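Local coordinates for serine racemase (Enterococcus faecalis, PDB 4ECL), which belongs to the alanine racemase family of proteins, which join a TIM-barrel domain to a C-terminal beta domain, at residues A[2-7]-A[248-253]; A[277-282]-A[316-321]. One frame throughout, in Å; residues are numbered along the deposited sequence.

In the fold
Both contacts reach the same mixed beta sheet, with their centres about 11 Å apart and on the same side of the chain's centre. They come in series: interaction 1 brings the N-terminal residues 2-7 to residues 248-253 of strand 245-257, 241 residues apart at their closest ends, and interaction 2 then pairs strand 275-280 with strand 317-320. Strands 245-257 and 275-280 are sheet neighbours, joined by backbone contacts from Leu253 O to Ile279 N at 2.8 Å and from Val252 N to Ile279 O at 2.9 Å, both probable hydrogen bonds. The beginning of the chain is thus tied into the C-terminal beta domain, and both contacts also touch the second subunit.

Interaction 1: A[2-7]-A[248-253]; sequences ADTDRA and KAKVVL
Arg6 and Lys250 supply the firm backbone hydrogen bond of this contact: Lys250 N donates to Arg6 O at 3.0 Å with an N-H...O angle of 161°, the donor tilted 23° from the carbonyl plane. Next to it, Ala7 and Ala249 form an antiparallel non-hydrogen-bonded pair whose CA atoms are 4.1 Å apart. Each member of the pair also makes a CA-H...O contact, Ala249 CA to Arg6 O and Ala7 CA to Lys248 O (3.2 Å).

The apolar part is small. Ala7 CB and Ala249 CB meet at 4.0 Å on one face of the sheet, where Leu368 and Leu335 also touch them.

Polar side-chain contacts centre on Lys250. Its CG lies beside its own backbone N (chi1 -77°) and the chain is extended beyond; the carbonyl of Thr4 points at the CD-CE part of the chain, and NZ makes a weak hydrogen bond to its oxygen at 3.2 Å. One water joins the ends: it lies 2.7 Å from Thr4 OG1, donates to Asp5 OD1 at 2.5 Å and weakly accepts from Lys250 NZ. Asp5 OD1 and Lys250 NZ, 4.9 Å apart, are therefore bridged by water instead of touching. The guanidinium of Arg6 turns elsewhere, to a salt bridge with Asp286.

Such geometry is characteristic of an antiparallel beta pairing at its start, where the N-terminal segment enters strand 7-11 and joins the C-terminal beta domain.

Interaction 2: A[277-282]-A[316-321]; sequences IAILPI and QLAVDV
Ala278 pairs with Val319 and Leu280 with Leu317, each through two backbone hydrogen bonds. The bonds from Ala278 N to Val319 O and from Val319 N to Ala278 O are both 2.9 Å, and their donors lie in the carbonyl planes. Leu317 N reaches Leu280 O at 3.0 Å, while Leu280 N approaches Leu317 O from 24° out of the carbonyl plane. Ile277-Asp320 and Ile279-Ala318 are the intervening non-hydrogen-bonded pairs.

Side chains pack on both faces. On one, Ala318 CB touches both Ile277 CG2 (3.7 Å) and Ile279 CD1 (3.8 Å), which approach it from the same side. On the other, Leu280 CD1 meets Leu317 CD1 at 3.9 Å as the two side chains cross, and Ala278 CB touches Val319 CG2. Leu317 CG, between its backbone N and carbonyl carbon (chi1 59°), comes to 3.5 Å from Ile282 O, and CD2 meets Ile282 CG2, the two side chains lying side by side and pointing the same way. An inverse gamma turn centred on Pro281 follows the strand.

Further out, strand 245-257 bonds to the far edge of 275-280, and Val251 covers Ala278 and Leu280. Strand 304-309 flanks 317-320, placing Val309 against Ile277 and Ala318. Arg132 of the second subunit packs on Ile279, Gln316 and Ala318.

The strand axes, 4.7 Å apart at 148°, describe a twisted antiparallel pair inside the beta sheet of the alanine racemase C-terminal domain.

Interaction 1: A[2-7]-A[248-253]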
ATOM      1  N   ALA A   2      -4.019   1.395 -22.907  1.00 51.54           N
ATOM      2  CA  ALA A   2      -4.995   2.025 -22.022  1.00 58.27           C
ATOM      3  C   ALA A   2      -4.689   1.673 -20.569  1.00 59.79           C
ATOM      4  O   ALA A   2      -4.501   2.546 -19.724  1.00 58.94           O
ATOM      5  CB  ALA A   2      -6.404   1.584 -22.389  1.00 61.49           C
ATOM      6  N   ASP A   3      -4.640   0.379 -20.288  1.00 58.09           N
ATOM      7  CA  ASP A   3      -4.218  -0.089 -18.982  1.00 54.21           C
ATOM      8  C   ASP A   3      -2.701   0.011 -18.885  1.00 46.03           C
ATOM      9  O   ASP A   3      -2.135  -0.025 -17.800  1.00 38.61           O
ATOM     10  CB  ASP A   3      -4.695  -1.520 -18.766  1.00 59.67           C
ATOM     11  CG  ASP A   3      -6.195  -1.651 -18.925  1.00 70.72           C
ATOM     12  OD1 ASP A   3      -6.928  -0.793 -18.384  1.00 72.97           O
ATOM     13  OD2 ASP A   3      -6.643  -2.594 -19.609  1.00 75.91           O
ATOM     14  N   THR A   4      -2.049   0.165 -20.034  1.00 44.31           N
ATOM     15  CA  THR A   4      -0.598   0.323 -20.069  1.00 38.67           C
ATOM     16  C   THR A   4      -0.162   1.781 -20.199  1.00 33.41           C
ATOM     17  O   THR A   4       1.026   2.066 -20.270  1.00 32.50           O
ATOM     18  CB  THR A   4       0.041  -0.510 -21.204  1.00 44.65           C
ATOM     19  OG1 THR A   4      -0.690  -0.313 -22.426  1.00 46.14           O
ATOM     20  CG2 THR A   4       0.043  -1.988 -20.836  1.00 43.48           C
ATOM     21  N   ASP A   5      -1.113   2.706 -20.199  1.00 32.35           N
ATOM     22  CA  ASP A   5      -0.778   4.110 -20.433  1.00 36.18           C
ATOM     23  C   ASP A   5       0.126   4.765 -19.377  1.00 38.75           C
ATOM     24  O   ASP A   5       0.927   5.643 -19.706  1.00 42.73           O
ATOM     25  CB  ASP A   5      -2.051   4.941 -20.616  1.00 48.79           C
ATOM     26  CG  ASP A   5      -2.711   4.706 -21.963  1.00 57.21           C
ATOM     27  OD1 ASP A   5      -2.116   4.000 -22.807  1.00 61.53           O
ATOM     28  OD2 ASP A   5      -3.820   5.238 -22.185  1.00 57.65           O
ATOM     29  N   ARG A   6       0.001   4.345 -18.118  1.00 35.61           N
ATOM     30  CA  ARG A   6       0.669   5.036 -17.012  1.00 36.25           C
ATOM     31  C   ARG A   6       1.658   4.157 -16.233  1.00 31.16           C
ATOM     32  O   ARG A   6       2.869   4.289 -16.380  1.00 31.27           O
ATOM     33  CB  ARG A   6      -0.384   5.628 -16.061  1.00 37.86           C
ATOM     34  CG  ARG A   6       0.164   6.269 -14.799  1.00 39.30           C
ATOM     35  CD  ARG A   6      -0.959   6.540 -13.818  1.00 40.71           C
ATOM     36  NE  ARG A   6      -0.444   6.944 -12.515  1.00 50.78           N
ATOM     37  CZ  ARG A   6      -0.421   6.164 -11.436  1.00 50.41           C
ATOM     38  NH1 ARG A   6       0.071   6.632 -10.297  1.00 57.48           N
ATOM     39  NH2 ARG A   6      -0.893   4.923 -11.486  1.00 41.87           N
ATOM     40  N   ALA A   7       1.139   3.287 -15.379  1.00 29.31           N
ATOM     41  CA  ALA A   7       1.983   2.384 -14.610  1.00 25.26           C
ATOM     42  C   ALA A   7       1.197   1.120 -14.388  1.00 27.69           C
ATOM     43  O   ALA A   7      -0.009   1.170 -14.148  1.00 33.44           O
ATOM     44  CB  ALA A   7       2.380   3.008 -13.278  1.00 25.75           C
ATOM     45  N   LYS A 248       6.049  -1.737 -14.290  1.00 18.58           N
ATOM     46  CA  LYS A 248       6.391  -0.918 -15.458  1.00 24.89           C
ATOM     47  C   LYS A 248       5.746   0.460 -15.383  1.00 24.39           C
ATOM     48  O   LYS A 248       4.712   0.635 -14.740  1.00 19.51           O
ATOM     49  CB  LYS A 248       5.900  -1.587 -16.738  1.00 20.53           C
ATOM     50  CG  LYS A 248       6.286  -3.035 -16.907  1.00 29.05           C
ATOM     51  CD  LYS A 248       7.642  -3.187 -17.543  1.00 30.88           C
ATOM     52  CE  LYS A 248       7.859  -4.633 -17.948  1.00 34.38           C
ATOM     53  NZ  LYS A 248       9.124  -4.844 -18.689  1.00 34.66           N
ATOM     54  N   ALA A 249       6.348   1.431 -16.065  1.00 23.09           N
ATOM     55  CA  ALA A 249       5.766   2.773 -16.156  1.00 21.39           C
ATOM     56  C   ALA A 249       6.285   3.501 -17.392  1.00 20.40           C
ATOM     57  O   ALA A 249       7.456   3.353 -17.754  1.00 23.63           O
ATOM     58  CB  ALA A 249       6.053   3.580 -14.884  1.00 22.40           C
ATOM     59  N   LYS A 250       5.413   4.272 -18.042  1.00 21.79           N
ATOM     60  CA  LYS A 250       5.778   4.995 -19.265  1.00 24.80           C
ATOM     61  C   LYS A 250       6.162   6.452 -19.033  1.00 32.04           C
ATOM     62  O   LYS A 250       5.429   7.190 -18.374  1.00 32.98           O
ATOM     63  CB  LYS A 250       4.654   4.894 -20.303  1.00 24.19           C
ATOM     64  CG  LYS A 250       4.638   3.521 -20.988  1.00 32.76           C
ATOM     65  CD  LYS A 250       3.385   3.305 -21.808  1.00 39.83           C
ATOM     66  CE  LYS A 250       3.350   1.898 -22.385  1.00 36.97           C
ATOM     67  NZ  LYS A 250       2.138   1.690 -23.224  1.00 38.62           N
ATOM     68  N   VAL A 251       7.314   6.851 -19.580  1.00 27.58           N
ATOM     69  CA  VAL A 251       7.800   8.230 -19.497  1.00 27.45           C
ATOM     70  C   VAL A 251       6.764   9.231 -20.013  1.00 27.68           C
ATOM     71  O   VAL A 251       6.192   9.057 -21.088  1.00 22.03           O
ATOM     72  CB  VAL A 251       9.094   8.436 -20.328  1.00 27.79           C
ATOM     73  CG1 VAL A 251       9.558   9.868 -20.224  1.00 23.76           C
ATOM     74  CG2 VAL A 251      10.197   7.470 -19.882  1.00 23.62           C
ATOM     75  N   VAL A 252       6.520  10.280 -19.235  1.00 30.75           N
ATOM     76  CA  VAL A 252       5.523  11.274 -19.613  1.00 31.54           C
ATOM     77  C   VAL A 252       6.161  12.595 -19.997  1.00 26.83           C
ATOM     78  O   VAL A 252       5.498  13.469 -20.552  1.00 25.47           O
ATOM     79  CB  VAL A 252       4.531  11.529 -18.465  1.00 29.56           C
ATOM     80  CG1 VAL A 252       3.716  10.280 -18.205  1.00 21.15           C
ATOM     81  CG2 VAL A 252       5.287  11.959 -17.218  1.00 22.10           C
ATOM     82  N   LEU A 253       7.449  12.739 -19.692  1.00 26.63           N
ATOM     83  CA  LEU A 253       8.176  13.955 -20.022  1.00 28.98           C
ATOM     84  C   LEU A 253       9.683  13.763 -19.929  1.00 30.01           C
ATOM     85  O   LEU A 253      10.168  13.013 -19.086  1.00 26.76           O
ATOM     86  CB  LEU A 253       7.775  15.109 -19.097  1.00 27.36           C
ATOM     87  CG  LEU A 253       8.438  16.409 -19.561  1.00 24.94           C
ATOM     88  CD1 LEU A 253       7.774  16.853 -20.858  1.00 34.60           C
ATOM     89  CD2 LEU A 253       8.432  17.505 -18.517  1.00 29.35           C
TER
HETATM   90  O   HOH W   1      -0.814   2.046 -23.672  1.00 39.53           O

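Interaction 2: A[277-282]-A[316-321]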
ATOM      1  N   ILE A 277      16.364  14.358 -17.855  1.00 31.56           N
ATOM      2  CA  ILE A 277      15.541  13.713 -16.834  1.00 29.95           C
ATOM      3  C   ILE A 277      14.251  13.171 -17.429  1.00 29.15           C
ATOM      4  O   ILE A 277      13.548  13.881 -18.149  1.00 29.65           O
ATOM      5  CB  ILE A 277      15.194  14.709 -15.696  1.00 46.19           C
ATOM      6  CG1 ILE A 277      16.428  14.983 -14.841  1.00 44.87           C
ATOM      7  CG2 ILE A 277      14.058  14.189 -14.830  1.00 50.39           C
ATOM      8  CD1 ILE A 277      17.151  13.728 -14.425  1.00 44.52           C
ATOM      9  N   ALA A 278      13.933  11.918 -17.134  1.00 30.50           N
ATOM     10  CA  ALA A 278      12.646  11.382 -17.540  1.00 29.30           C
ATOM     11  C   ALA A 278      11.710  11.357 -16.350  1.00 34.76           C
ATOM     12  O   ALA A 278      12.085  10.945 -15.249  1.00 37.51           O
ATOM     13  CB  ALA A 278      12.791   9.997 -18.130  1.00 23.04           C
ATOM     14  N   ILE A 279      10.479  11.790 -16.571  1.00 34.28           N
ATOM     15  CA  ILE A 279       9.492  11.764 -15.505  1.00 30.03           C
ATOM     16  C   ILE A 279       8.592  10.552 -15.681  1.00 29.04           C
ATOM     17  O   ILE A 279       8.014  10.356 -16.754  1.00 29.04           O
ATOM     18  CB  ILE A 279       8.648  13.050 -15.502  1.00 29.30           C
ATOM     19  CG1 ILE A 279       9.563  14.275 -15.398  1.00 28.18           C
ATOM     20  CG2 ILE A 279       7.655  13.027 -14.364  1.00 21.31           C
ATOM     21  CD1 ILE A 279      10.381  14.306 -14.118  1.00 31.35           C
ATOM     22  N   LEU A 280       8.495   9.744 -14.629  1.00 20.31           N
ATOM     23  CA  LEU A 280       7.633   8.564 -14.599  1.00 25.75           C
ATOM     24  C   LEU A 280       6.420   8.817 -13.706  1.00 27.34           C
ATOM     25  O   LEU A 280       6.552   9.334 -12.599  1.00 30.36           O
ATOM     26  CB  LEU A 280       8.403   7.360 -14.067  1.00 23.08           C
ATOM     27  CG  LEU A 280       9.609   6.884 -14.882  1.00 28.19           C
ATOM     28  CD1 LEU A 280      10.286   5.713 -14.197  1.00 21.96           C
ATOM     29  CD2 LEU A 280       9.195   6.504 -16.298  1.00 29.04           C
ATOM     30  N   PRO A 281       5.234   8.439 -14.181  1.00 27.09           N
ATOM     31  CA  PRO A 281       3.974   8.681 -13.478  1.00 27.01           C
ATOM     32  C   PRO A 281       3.702   7.554 -12.501  1.00 27.20           C
ATOM     33  O   PRO A 281       2.641   6.933 -12.536  1.00 29.49           O
ATOM     34  CB  PRO A 281       2.958   8.653 -14.612  1.00 28.05           C
ATOM     35  CG  PRO A 281       3.527   7.615 -15.552  1.00 26.30           C
ATOM     36  CD  PRO A 281       5.025   7.734 -15.455  1.00 24.59           C
ATOM     37  N   ILE A 282       4.684   7.266 -11.656  1.00 27.54           N
ATOM     38  CA  ILE A 282       4.506   6.313 -10.576  1.00 23.38           C
ATOM     39  C   ILE A 282       5.167   6.854  -9.319  1.00 24.84           C
ATOM     40  O   ILE A 282       6.271   7.406  -9.371  1.00 21.63           O
ATOM     41  CB  ILE A 282       5.076   4.928 -10.914  1.00 23.69           C
ATOM     42  CG1 ILE A 282       4.737   3.926  -9.808  1.00 20.70           C
ATOM     43  CG2 ILE A 282       6.588   4.981 -11.109  1.00 21.41           C
ATOM     44  CD1 ILE A 282       5.288   2.509 -10.117  1.00 20.73           C
ATOM     45  N   GLN A 316       4.536  10.383  -8.731  1.00 20.96           N
ATOM     46  CA  GLN A 316       5.514  10.500  -9.807  1.00 27.30           C
ATOM     47  C   GLN A 316       6.914  10.477  -9.239  1.00 25.06           C
ATOM     48  O   GLN A 316       7.100  10.700  -8.041  1.00 24.36           O
ATOM     49  CB  GLN A 316       5.325  11.815 -10.593  1.00 30.33           C
ATOM     50  CG  GLN A 316       5.650  13.074  -9.773  1.00 32.36           C
ATOM     51  CD  GLN A 316       5.720  14.353 -10.611  1.00 35.69           C
ATOM     52  OE1 GLN A 316       6.081  14.321 -11.782  1.00 31.56           O
ATOM     53  NE2 GLN A 316       5.381  15.482  -9.999  1.00 39.19           N
ATOM     54  N   LEU A 317       7.887  10.225 -10.110  1.00 19.22           N
ATOM     55  CA  LEU A 317       9.300  10.313  -9.758  1.00 23.37           C
ATOM     56  C   LEU A 317      10.136  10.651 -10.996  1.00 26.04           C
ATOM     57  O   LEU A 317       9.603  10.745 -12.107  1.00 24.58           O
ATOM     58  CB  LEU A 317       9.789   9.021  -9.086  1.00 30.61           C
ATOM     59  CG  LEU A 317       9.714   7.671  -9.799  1.00 26.80           C
ATOM     60  CD1 LEU A 317      10.914   7.460 -10.728  1.00 22.82           C
ATOM     61  CD2 LEU A 317       9.643   6.575  -8.763  1.00 25.67           C
ATOM     62  N   ALA A 318      11.438  10.845 -10.798  1.00 25.35           N
ATOM     63  CA  ALA A 318      12.324  11.257 -11.873  1.00 31.39           C
ATOM     64  C   ALA A 318      13.552  10.348 -11.992  1.00 31.61           C
ATOM     65  O   ALA A 318      14.132   9.935 -10.985  1.00 30.84           O
ATOM     66  CB  ALA A 318      12.754  12.698 -11.661  1.00 28.32           C
ATOM     67  N   VAL A 319      13.953  10.041 -13.220  1.00 30.89           N
ATOM     68  CA  VAL A 319      15.168   9.256 -13.425  1.00 30.41           C
ATOM     69  C   VAL A 319      16.116   9.923 -14.403  1.00 32.53           C
ATOM     70  O   VAL A 319      15.716  10.757 -15.225  1.00 31.05           O
ATOM     71  CB  VAL A 319      14.875   7.824 -13.890  1.00 29.12           C
ATOM     72  CG1 VAL A 319      14.118   7.049 -12.799  1.00 24.39           C
ATOM     73  CG2 VAL A 319      14.098   7.841 -15.180  1.00 21.10           C
ATOM     74  N   ASP A 320      17.384   9.545 -14.307  1.00 33.60           N
ATOM     75  CA  ASP A 320      18.445  10.168 -15.087  1.00 30.80           C
ATOM     76  C   ASP A 320      18.653   9.398 -16.383  1.00 31.52           C
ATOM     77  O   ASP A 320      19.065   8.245 -16.357  1.00 30.93           O
ATOM     78  CB  ASP A 320      19.723  10.131 -14.257  1.00 33.92           C
ATOM     79  CG  ASP A 320      20.791  11.050 -14.783  1.00 42.76           C
ATOM     80  OD1 ASP A 320      20.706  11.471 -15.957  1.00 45.05           O
ATOM     81  OD2 ASP A 320      21.724  11.345 -14.009  1.00 47.26           O
ATOM     82  N   VAL A 321      18.367  10.022 -17.519  1.00 36.02           N
ATOM     83  CA  VAL A 321      18.558   9.350 -18.808  1.00 35.78           C
ATOM     84  C   VAL A 321      19.620  10.030 -19.666  1.00 38.10           C
ATOM     85  O   VAL A 321      19.639   9.870 -20.889  1.00 37.93           O
ATOM     86  CB  VAL A 321      17.229   9.198 -19.589  1.00 29.84           C
ATOM     87  CG1 VAL A 321      16.297   8.237 -18.849  1.00 31.55           C
ATOM     88  CG2 VAL A 321      16.560  10.544 -19.787  1.00 24.60           C
TER